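Local coordinates for DUAL specificity protein phosphatase 14 (PDB 2WGP) that removes phosphate from tyrosine, serine and threonine residues of proteins, inactivating the MAP kinases ERK, JNK and p38 and, through TAB1, dampening T-cell receptor signalling, at residues C121-L125 / A136-V140; M126-C132 / Y160-F165. One frame throughout, in Å; residues are numbered along the deposited sequence.

Interaction 1: residues C121-L125 / A136-V140; sequences CIAYL and AYNWV
L125 and W139 meet because of how each leaves its helix: the leucine CG is anti to its own carbonyl carbon (chi1 -70°), while the indole of W139 swings out with CG opposite the backbone N (chi1 -174°), and the flat ring comes to lie beneath both leucine methyls. CD2 stands over the six-membered ring, 3.7 Å from its centroid and almost on the ring normal, a CH-pi contact. The other methyl, L125 CD1, covers the neighbouring part of the same face, 3.6 Å from W139 CG, and also reaches V140 CG2 at 3.7 Å. One leucine fork thus serves two partners, with the indole under both prongs and a valine methyl beside one of them. On its polar side the indole is fixed by a hydrogen bond from W139 NE1 to the carbonyl O of I29.

These residues belong to the helices 116-129 and 133-143 of the protein-tyrosine phosphatase fold, the first of which follows the loop carrying the phosphocysteine nucleophile C110; the side chain of C121 lies about 9 Å from that of C110. The short segments pass with axes 9.1 Å apart at 124°, and no hydrogen bond joins them.

Where the backbones come closest, the small side chain of A136 lets them approach. I122 CG2 rests on A136 CB at 3.7 Å, and A136 CB also faces L125 CB. I122 CG1 touches V140 CG2 at 3.9 Å, and beyond it the isoleucine runs alongside Y137, with I122 CD1 at the edge of the tyrosine ring, 4.2 Å from Y137 CD1. Beyond that edge contact, the tyrosine hydroxyl is hydrogen-bonded to E187 and its ring meets W154 edge-to-face.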
loop_
_atom_site.group_PDB
_atom_site.type_symbol
_atom_site.label_atom_id
_atom_site.label_comp_id
_atom_site.label_asym_id
_atom_site.label_seq_id
_atom_site.Cartn_x
_atom_site.Cartn_y
_atom_site.Cartn_z
ATOM N N CYS A 121 -18.784 -16.811 -15.882
ATOM C CA CYS A 121 -19.171 -17.255 -17.236
ATOM C C CYS A 121 -17.993 -17.214 -18.209
ATOM O O CYS A 121 -17.811 -18.155 -18.989
ATOM C CB CYS A 121 -20.352 -16.442 -17.777
ATOM S SG CYS A 121 -21.870 -16.700 -16.905
ATOM N N ILE A 122 -17.187 -16.152 -18.149
ATOM C CA ILE A 122 -16.001 -16.048 -19.008
ATOM C C ILE A 122 -15.022 -17.200 -18.727
ATOM O O ILE A 122 -14.466 -17.809 -19.663
ATOM C CB ILE A 122 -15.287 -14.662 -18.862
ATOM C CG1 ILE A 122 -16.142 -13.548 -19.483
ATOM C CG2 ILE A 122 -13.922 -14.682 -19.529
ATOM C CD1 ILE A 122 -15.749 -12.090 -19.034
ATOM N N ALA A 123 -14.846 -17.525 -17.443
ATOM C CA ALA A 123 -13.938 -18.607 -17.065
ATOM C C ALA A 123 -14.457 -19.952 -17.623
ATOM O O ALA A 123 -13.679 -20.745 -18.167
ATOM C CB ALA A 123 -13.771 -18.660 -15.537
ATOM N N TYR A 124 -15.764 -20.183 -17.506
ATOM C CA TYR A 124 -16.418 -21.385 -18.050
ATOM C C TYR A 124 -16.229 -21.533 -19.571
ATOM O O TYR A 124 -15.867 -22.607 -20.063
ATOM C CB TYR A 124 -17.927 -21.395 -17.707
ATOM C CG TYR A 124 -18.702 -22.411 -18.499
ATOM C CD1 TYR A 124 -18.661 -23.774 -18.156
ATOM C CD2 TYR A 124 -19.434 -22.030 -19.633
ATOM C CE1 TYR A 124 -19.344 -24.718 -18.892
ATOM C CE2 TYR A 124 -20.104 -22.978 -20.403
ATOM C CZ TYR A 124 -20.064 -24.314 -20.027
ATOM O OH TYR A 124 -20.750 -25.241 -20.761
ATOM N N LEU A 125 -16.467 -20.455 -20.302
ATOM C CA LEU A 125 -16.277 -20.439 -21.759
ATOM C C LEU A 125 -14.842 -20.798 -22.178
ATOM O O LEU A 125 -14.646 -21.556 -23.122
ATOM C CB LEU A 125 -16.668 -19.080 -22.339
ATOM C CG LEU A 125 -18.156 -18.692 -22.357
ATOM C CD1 LEU A 125 -18.303 -17.268 -22.949
ATOM C CD2 LEU A 125 -19.012 -19.706 -23.141
ATOM N N ALA A 136 -13.885 -14.941 -25.220
ATOM C CA ALA A 136 -14.839 -15.264 -24.158
ATOM C C ALA A 136 -15.524 -13.979 -23.645
ATOM O O ALA A 136 -16.729 -13.935 -23.482
ATOM C CB ALA A 136 -14.124 -16.032 -23.000
ATOM N N TYR A 137 -14.727 -12.936 -23.424
ATOM C CA TYR A 137 -15.242 -11.592 -23.130
ATOM C C TYR A 137 -16.190 -11.090 -24.212
ATOM O O TYR A 137 -17.324 -10.702 -23.911
ATOM C CB TYR A 137 -14.061 -10.631 -22.885
ATOM C CG TYR A 137 -14.459 -9.193 -22.669
ATOM C CD1 TYR A 137 -15.139 -8.791 -21.515
ATOM C CD2 TYR A 137 -14.155 -8.241 -23.628
ATOM C CE1 TYR A 137 -15.507 -7.435 -21.340
ATOM C CE2 TYR A 137 -14.493 -6.912 -23.460
ATOM C CZ TYR A 137 -15.157 -6.513 -22.329
ATOM O OH TYR A 137 -15.485 -5.182 -22.205
ATOM N N ASN A 138 -15.739 -11.104 -25.463
ATOM C CA ASN A 138 -16.559 -10.627 -26.585
ATOM C C ASN A 138 -17.861 -11.416 -26.705
ATOM O O ASN A 138 -18.903 -10.830 -26.977
ATOM C CB ASN A 138 -15.795 -10.712 -27.902
ATOM C CG ASN A 138 -14.613 -9.767 -27.974
ATOM O OD1 ASN A 138 -14.558 -8.742 -27.298
ATOM N ND2 ASN A 138 -13.660 -10.117 -28.811
ATOM N N TRP A 139 -17.795 -12.724 -26.465
ATOM C CA TRP A 139 -18.972 -13.616 -26.459
ATOM C C TRP A 139 -20.038 -13.113 -25.450
ATOM O O TRP A 139 -21.190 -12.831 -25.806
ATOM C CB TRP A 139 -18.490 -15.030 -26.095
ATOM C CG TRP A 139 -19.473 -16.157 -26.146
ATOM C CD1 TRP A 139 -20.794 -16.126 -25.832
ATOM C CD2 TRP A 139 -19.168 -17.520 -26.434
ATOM N NE1 TRP A 139 -21.344 -17.358 -25.967
ATOM C CE2 TRP A 139 -20.372 -18.239 -26.351
ATOM C CE3 TRP A 139 -18.000 -18.194 -26.818
ATOM C CZ2 TRP A 139 -20.447 -19.607 -26.611
ATOM C CZ3 TRP A 139 -18.074 -19.551 -27.079
ATOM C CH2 TRP A 139 -19.291 -20.244 -26.966
ATOM N N VAL A 140 -19.639 -12.979 -24.197
ATOM C CA VAL A 140 -20.566 -12.529 -23.154
ATOM C C VAL A 140 -21.018 -11.083 -23.388
ATOM O O VAL A 140 -22.190 -10.764 -23.250
ATOM C CB VAL A 140 -19.959 -12.652 -21.753
ATOM C CG1 VAL A 140 -21.002 -12.224 -20.691
ATOM C CG2 VAL A 140 -19.483 -14.089 -21.480
#

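Interaction 2: residues M126-C132 / Y160-F165; sequences MKFHNVC and YERQLF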
loop_
_atom_site.group_PDB
_atom_site.type_symbol
_atom_site.label_atom_id
_atom_site.label_comp_id
_atom_site.label_asym_id
_atom_site.label_seq_id
_atom_site.Cartn_x
_atom_site.Cartn_y
_atom_site.Cartn_z
ATOM N N MET A 126 -13.846 -20.280 -21.466
ATOM C CA MET A 126 -12.469 -20.641 -21.733
ATOM C C MET A 126 -12.198 -22.124 -21.479
ATOM O O MET A 126 -11.573 -22.797 -22.320
ATOM C CB MET A 126 -11.499 -19.812 -20.903
ATOM C CG MET A 126 -11.376 -18.343 -21.347
ATOM S SD MET A 126 -9.954 -17.540 -20.644
ATOM C CE MET A 126 -10.485 -17.322 -18.924
ATOM N N LYS A 127 -12.673 -22.629 -20.341
ATOM C CA LYS A 127 -12.387 -24.000 -19.949
ATOM C C LYS A 127 -13.121 -25.031 -20.794
ATOM O O LYS A 127 -12.527 -26.038 -21.177
ATOM C CB LYS A 127 -12.690 -24.241 -18.473
ATOM C CG LYS A 127 -12.213 -25.641 -17.988
ATOM C CD LYS A 127 -12.484 -25.881 -16.523
ATOM C CE LYS A 127 -11.964 -27.270 -16.122
ATOM N NZ LYS A 127 -11.892 -27.412 -14.657
ATOM N N PHE A 128 -14.396 -24.796 -21.085
ATOM C CA PHE A 128 -15.205 -25.822 -21.749
ATOM C C PHE A 128 -15.601 -25.532 -23.199
ATOM O O PHE A 128 -16.107 -26.425 -23.869
ATOM C CB PHE A 128 -16.443 -26.136 -20.901
ATOM C CG PHE A 128 -16.131 -26.954 -19.693
ATOM C CD1 PHE A 128 -15.832 -28.318 -19.821
ATOM C CD2 PHE A 128 -16.111 -26.374 -18.429
ATOM C CE1 PHE A 128 -15.530 -29.075 -18.721
ATOM C CE2 PHE A 128 -15.825 -27.122 -17.331
ATOM C CZ PHE A 128 -15.530 -28.483 -17.471
ATOM N N HIS A 129 -15.349 -24.313 -23.689
ATOM C CA HIS A 129 -15.600 -23.980 -25.087
ATOM C C HIS A 129 -14.333 -23.630 -25.891
ATOM O O HIS A 129 -14.426 -23.188 -27.021
ATOM C CB HIS A 129 -16.682 -22.902 -25.172
ATOM C CG HIS A 129 -18.030 -23.422 -24.819
ATOM N ND1 HIS A 129 -18.930 -23.844 -25.773
ATOM C CD2 HIS A 129 -18.597 -23.693 -23.620
ATOM C CE1 HIS A 129 -20.013 -24.311 -25.177
ATOM N NE2 HIS A 129 -19.836 -24.233 -23.871
ATOM N N ASN A 130 -13.162 -23.815 -25.288
ATOM C CA ASN A 130 -11.875 -23.679 -25.975
ATOM C C ASN A 130 -11.691 -22.334 -26.684
ATOM O O ASN A 130 -11.231 -22.247 -27.811
ATOM C CB ASN A 130 -11.672 -24.849 -26.948
ATOM C CG ASN A 130 -10.205 -25.096 -27.267
ATOM O OD1 ASN A 130 -9.346 -24.959 -26.393
ATOM N ND2 ASN A 130 -9.915 -25.474 -28.516
ATOM N N VAL A 131 -12.066 -21.276 -25.998
ATOM C CA VAL A 131 -12.021 -19.947 -26.559
ATOM C C VAL A 131 -11.064 -19.150 -25.646
ATOM O O VAL A 131 -11.046 -19.370 -24.443
ATOM C CB VAL A 131 -13.504 -19.461 -26.670
ATOM C CG1 VAL A 131 -14.024 -18.840 -25.408
ATOM C CG2 VAL A 131 -13.749 -18.654 -27.913
ATOM N N CYS A 132 -10.228 -18.286 -26.229
ATOM C CA CYS A 132 -9.331 -17.458 -25.452
ATOM C C CYS A 132 -10.124 -16.390 -24.682
ATOM O O CYS A 132 -11.341 -16.185 -24.903
ATOM C CB CYS A 132 -8.276 -16.802 -26.353
ATOM S SG CYS A 132 -8.898 -15.519 -27.461
ATOM N N TYR A 160 -5.745 -17.303 -15.171
ATOM C CA TYR A 160 -6.456 -18.546 -15.512
ATOM C C TYR A 160 -6.327 -18.875 -16.998
ATOM O O TYR A 160 -6.084 -20.027 -17.360
ATOM C CB TYR A 160 -7.923 -18.428 -15.136
ATOM C CG TYR A 160 -8.734 -19.709 -15.204
ATOM C CD1 TYR A 160 -8.352 -20.851 -14.475
ATOM C CD2 TYR A 160 -9.917 -19.762 -15.949
ATOM C CE1 TYR A 160 -9.118 -21.999 -14.489
ATOM C CE2 TYR A 160 -10.674 -20.919 -15.997
ATOM C CZ TYR A 160 -10.274 -22.028 -15.259
ATOM O OH TYR A 160 -11.061 -23.134 -15.295
ATOM N N GLU A 161 -6.448 -17.849 -17.847
ATOM C CA GLU A 161 -6.207 -18.021 -19.284
ATOM C C GLU A 161 -4.806 -18.575 -19.549
ATOM O O GLU A 161 -4.638 -19.501 -20.347
ATOM C CB GLU A 161 -6.376 -16.715 -20.039
ATOM C CG GLU A 161 -6.271 -16.937 -21.587
ATOM C CD GLU A 161 -6.191 -15.677 -22.415
ATOM O OE1 GLU A 161 -5.795 -14.620 -21.890
ATOM O OE2 GLU A 161 -6.545 -15.755 -23.632
ATOM N N ARG A 162 -3.803 -18.009 -18.871
ATOM C CA ARG A 162 -2.417 -18.464 -19.029
ATOM C C ARG A 162 -2.255 -19.919 -18.575
ATOM O O ARG A 162 -1.521 -20.687 -19.211
ATOM C CB ARG A 162 -1.433 -17.563 -18.267
ATOM C CG ARG A 162 -1.250 -16.132 -18.821
ATOM C CD ARG A 162 -0.472 -15.233 -17.800
ATOM N NE ARG A 162 0.952 -15.613 -17.749
ATOM C CZ ARG A 162 1.700 -15.757 -16.645
ATOM N NH1 ARG A 162 1.206 -15.560 -15.428
ATOM N NH2 ARG A 162 2.965 -16.106 -16.769
ATOM N N GLN A 163 -2.935 -20.296 -17.486
ATOM C CA GLN A 163 -2.929 -21.684 -17.004
ATOM C C GLN A 163 -3.536 -22.630 -18.078
ATOM O O GLN A 163 -3.032 -23.726 -18.330
ATOM C CB GLN A 163 -3.740 -21.830 -15.710
ATOM C CG GLN A 163 -3.203 -21.116 -14.482
ATOM C CD GLN A 163 -4.185 -21.207 -13.299
ATOM O OE1 GLN A 163 -4.608 -22.305 -12.950
ATOM N NE2 GLN A 163 -4.592 -20.057 -12.735
ATOM N N LEU A 164 -4.632 -22.200 -18.693
ATOM C CA LEU A 164 -5.317 -23.031 -19.686
ATOM C C LEU A 164 -4.580 -23.126 -21.041
ATOM O O LEU A 164 -4.488 -24.221 -21.638
ATOM C CB LEU A 164 -6.749 -22.540 -19.907
ATOM C CG LEU A 164 -7.792 -22.685 -18.794
ATOM C CD1 LEU A 164 -9.114 -22.049 -19.221
ATOM C CD2 LEU A 164 -8.029 -24.141 -18.421
ATOM N N PHE A 165 -4.044 -22.008 -21.528
ATOM C CA PHE A 165 -3.546 -21.962 -22.897
ATOM C C PHE A 165 -2.057 -21.680 -23.026
ATOM O O PHE A 165 -1.497 -21.783 -24.135
ATOM C CB PHE A 165 -4.344 -20.930 -23.694
ATOM C CG PHE A 165 -5.832 -21.193 -23.703
ATOM C CD1 PHE A 165 -6.716 -20.349 -23.052
ATOM C CD2 PHE A 165 -6.342 -22.300 -24.359
ATOM C CE1 PHE A 165 -8.106 -20.590 -23.074
ATOM C CE2 PHE A 165 -7.722 -22.548 -24.390
ATOM C CZ PHE A 165 -8.602 -21.690 -23.734
#
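M126 provides the apolar centre of the contact, a knob seated in a hole formed by Y160, E161, L164 and F165. Its CB packs on L164 CD1 at 3.7 Å and on F165 CE1. Its sulfur SD lies 3.7 Å from E161 CB. A bend at chi3 (-74°) carries CE to the edge of the tyrosine ring, near Y160 CD2.

Ring contacts with backbone and amide oxygens make up the second group. The far end of the F165 ring points into the turn that follows helix 116-129: CZ lies 3.4 Å from V131 O and is also near M126 O, while N130 OD1 sits in the ring plane, 3.5 Å from F165 CE2. Cut back to alanine, F165 would probably leave a gap beside M126 CB and the turn at N130 and V131 without the ring that packs on it.

Aliphatic carbons of one segment lie against oxygens of the other, and the polar ends bond outside the two segments. The extended K127 chain crosses Y160 with CD 3.3 Å from Y160 OH, and both K127 NZ and that hydroxyl converge on D90, the lysine through a salt bridge, with a second one to D94. E161 OE2 lies 3.4 Å from C132 CB and is hydrogen-bonded to L133 N and T169 OG1, tying this carboxylate to the first turn of helix 133-143.

N130, with positive phi, departs from helical geometry after helix 116-129, and C132 then takes the N-cap position of the next helix: the tight connection between helices 116-129 and 133-143 in the all-helical part of the protein-tyrosine phosphatase fold, packed on the last turns of helix 151-165.

In the fold
Interactions 1 and 2 have centres 10 Å apart and share helix 116-129, interaction 1 using its middle and interaction 2 its C-terminal end with the following turn. Along the chain the segments alternate: 121-125, 126-132, 136-140, 160-165. Helix 116-129 therefore packs first on helix 133-143 and then on helix 151-165, the next helix in sequence. The two contacts touch directly, for example where V131 CG1 meets A136 CB at 3.7 Å. Interaction 1 is buried near the centre of the chain; interaction 2 lies farther out and is partly buried. Together they pack two successive helices of the catalytic domain, 133-143 and 151-165, against the shared helix 116-129.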